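Local coordinates for FAA hydrolase family protein (Pseudomonas aeruginosa, PDB 6J5Y) that probably hydrolyses fumarylpyruvate to fumarate and pyruvate, as a metal-dependent member of the fumarylacetoacetate hydrolase superfamily that binds manganese and pyruvate, at residues V23-C28 with P195-F200. Numbering follows the deposited sequence.
Sequences VRRVYC and PGDLVF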
loop_
_atom_site.group_PDB
_atom_site.type_symbol
_atom_site.label_atom_id
_atom_site.label_comp_id
_atom_site.label_asym_id
_atom_site.label_seq_id
_atom_site.Cartn_x
_atom_site.Cartn_y
_atom_site.Cartn_z
ATOM N N VAL A 23 -13.600 -1.236 2.212
ATOM C CA VAL A 23 -12.518 -0.269 2.542
ATOM C C VAL A 23 -13.069 1.060 3.045
ATOM O O VAL A 23 -13.964 1.581 2.429
ATOM C CB VAL A 23 -11.622 -0.042 1.323
ATOM C CG1 VAL A 23 -10.517 0.955 1.603
ATOM C CG2 VAL A 23 -11.051 -1.361 0.856
ATOM N N ARG A 24 -12.481 1.571 4.118
ATOM C CA ARG A 24 -12.874 2.865 4.691
ATOM C C ARG A 24 -11.850 3.949 4.337
ATOM O O ARG A 24 -12.101 4.635 3.409
ATOM C CB ARG A 24 -13.096 2.744 6.192
ATOM C CG ARG A 24 -13.615 4.012 6.838
ATOM C CD ARG A 24 -13.776 3.809 8.321
ATOM N NE ARG A 24 -13.997 5.041 9.023
ATOM C CZ ARG A 24 -13.074 5.861 9.469
ATOM N NH1 ARG A 24 -13.445 6.957 10.094
ATOM N NH2 ARG A 24 -11.798 5.612 9.276
ATOM N N ARG A 25 -10.750 4.063 5.063
ATOM C CA ARG A 25 -9.714 5.070 4.714
ATOM C C ARG A 25 -8.460 4.319 4.262
ATOM O O ARG A 25 -8.279 3.195 4.665
ATOM C CB ARG A 25 -9.323 5.967 5.883
ATOM C CG ARG A 25 -10.386 6.967 6.297
ATOM C CD ARG A 25 -9.837 8.034 7.206
ATOM N NE ARG A 25 -10.873 8.891 7.713
ATOM C CZ ARG A 25 -10.737 9.716 8.733
ATOM N NH1 ARG A 25 -9.586 9.821 9.366
ATOM N NH2 ARG A 25 -11.760 10.435 9.121
ATOM N N VAL A 26 -7.584 4.990 3.527
ATOM C CA VAL A 26 -6.343 4.326 3.068
ATOM C C VAL A 26 -5.161 5.158 3.544
ATOM O O VAL A 26 -5.018 6.271 3.116
ATOM C CB VAL A 26 -6.330 4.035 1.564
ATOM C CG1 VAL A 26 -5.065 3.315 1.165
ATOM C CG2 VAL A 26 -7.551 3.232 1.175
ATOM N N TYR A 27 -4.441 4.590 4.489
ATOM C CA TYR A 27 -3.279 5.255 5.111
ATOM C C TYR A 27 -2.065 4.629 4.469
ATOM O O TYR A 27 -2.113 3.418 4.191
ATOM C CB TYR A 27 -3.270 5.057 6.623
ATOM C CG TYR A 27 -4.383 5.750 7.367
ATOM C CD1 TYR A 27 -4.381 7.125 7.530
ATOM C CD2 TYR A 27 -5.461 5.039 7.856
ATOM C CE1 TYR A 27 -5.386 7.774 8.228
ATOM C CE2 TYR A 27 -6.463 5.671 8.572
ATOM C CZ TYR A 27 -6.443 7.044 8.740
ATOM O OH TYR A 27 -7.450 7.648 9.436
ATOM N N CYS A 28 -1.025 5.429 4.280
ATOM C CA CYS A 28 0.234 4.988 3.658
ATOM C C CYS A 28 1.362 5.503 4.539
ATOM O O CYS A 28 1.250 6.655 5.062
ATOM C CB CYS A 28 0.374 5.494 2.225
ATOM S SG CYS A 28 -0.971 5.010 1.114
ATOM N N PRO A 195 -12.819 -0.044 11.645
ATOM C CA PRO A 195 -12.840 -1.222 10.791
ATOM C C PRO A 195 -12.970 -0.757 9.338
ATOM O O PRO A 195 -13.702 0.190 9.095
ATOM C CB PRO A 195 -14.038 -2.051 11.286
ATOM C CG PRO A 195 -14.271 -1.540 12.693
ATOM C CD PRO A 195 -13.897 -0.065 12.652
ATOM N N GLY A 196 -12.231 -1.402 8.429
ATOM C CA GLY A 196 -12.224 -1.068 6.996
ATOM C C GLY A 196 -10.986 -0.297 6.593
ATOM O O GLY A 196 -10.689 -0.266 5.388
ATOM N N ASP A 197 -10.322 0.360 7.548
ATOM C CA ASP A 197 -9.124 1.181 7.254
ATOM C C ASP A 197 -8.028 0.250 6.734
ATOM O O ASP A 197 -7.942 -0.925 7.221
ATOM C CB ASP A 197 -8.654 1.966 8.477
ATOM C CG ASP A 197 -9.483 3.175 8.863
ATOM O OD1 ASP A 197 -10.448 3.531 8.123
ATOM O OD2 ASP A 197 -9.194 3.731 9.948
ATOM N N LEU A 198 -7.244 0.712 5.752
ATOM C CA LEU A 198 -6.064 -0.046 5.260
ATOM C C LEU A 198 -4.834 0.774 5.596
ATOM O O LEU A 198 -4.944 2.039 5.619
ATOM C CB LEU A 198 -6.120 -0.278 3.748
ATOM C CG LEU A 198 -7.394 -0.909 3.199
ATOM C CD1 LEU A 198 -7.251 -1.148 1.699
ATOM C CD2 LEU A 198 -7.679 -2.232 3.914
ATOM N N VAL A 199 -3.740 0.084 5.901
ATOM C CA VAL A 199 -2.413 0.741 6.059
ATOM C C VAL A 199 -1.450 0.080 5.076
ATOM O O VAL A 199 -1.157 -1.097 5.249
ATOM C CB VAL A 199 -1.879 0.662 7.495
ATOM C CG1 VAL A 199 -0.582 1.467 7.654
ATOM C CG2 VAL A 199 -2.933 1.071 8.497
ATOM N N PHE A 200 -1.006 0.848 4.080
ATOM C CA PHE A 200 0.152 0.564 3.211
ATOM C C PHE A 200 1.400 0.923 4.037
ATOM O O PHE A 200 1.555 2.083 4.401
ATOM C CB PHE A 200 0.022 1.361 1.908
ATOM C CG PHE A 200 -0.920 0.787 0.878
ATOM C CD1 PHE A 200 -2.272 0.629 1.158
ATOM C CD2 PHE A 200 -0.465 0.437 -0.388
ATOM C CE1 PHE A 200 -3.137 0.103 0.207
ATOM C CE2 PHE A 200 -1.337 -0.071 -1.342
ATOM C CZ PHE A 200 -2.669 -0.232 -1.049
HETATM O O HOH W 1 -9.257 6.126 10.306
#
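Gly196 meets Arg24 where the two segments first come together: its O accepts from Arg24 N at 2.9 Å, the donor lying above the carbonyl plane. Its backbone takes a positive phi of 103°, and a side chain here would press on Arg24 CB and on the preceding carbonyl, so glycine suits this place. Asp197 follows, short and charged. Its OD1 takes two donors: Arg24 NH2, in a salt bridge of 2.7 Å on the syn lone pair and in the guanidinium plane, and Arg25 N, at 3.1 Å on the anti side, tilted out of the carboxylate plane. Arg24 reaches it because its CG is anti to the backbone N (chi1 -175°) and the chain runs extended to NE. A water bonded to Arg24 NH2 also lies near Asp197 OD2 and Tyr27 OH, too close for that bridge to be certain. The Tyr27 ring turns its edge to Asp197 OD2, CE2 lying 3.6 Å from it.

From Leu198 onward regular parallel pairing takes over. Leu198 N donates to Arg25 O, Tyr27 N to Leu198 O, and Phe200 N to Tyr27 O. Branched, apolar Leu198 sets CD1 against both methyls of Val23, 3.9 Å from CG1. Val199, beta-branched as suits an extended strand, emerges on the other face, beside Tyr27. Phe200 returns to the Leu198 face, its flat ring filling buried space: CE1 meets Val26 CG1 at 3.9 Å and Cys28 SG stands obliquely 5.0 Å from the centroid.

Strand 198-200 lies between strands 26-30 and 79-89, with Phe200 touching Glu84, a manganese ligand. Strand 50-54 pairs with the far edge of 26-30, and Leu187 of helix 180-190 packs over Tyr27 and Val199.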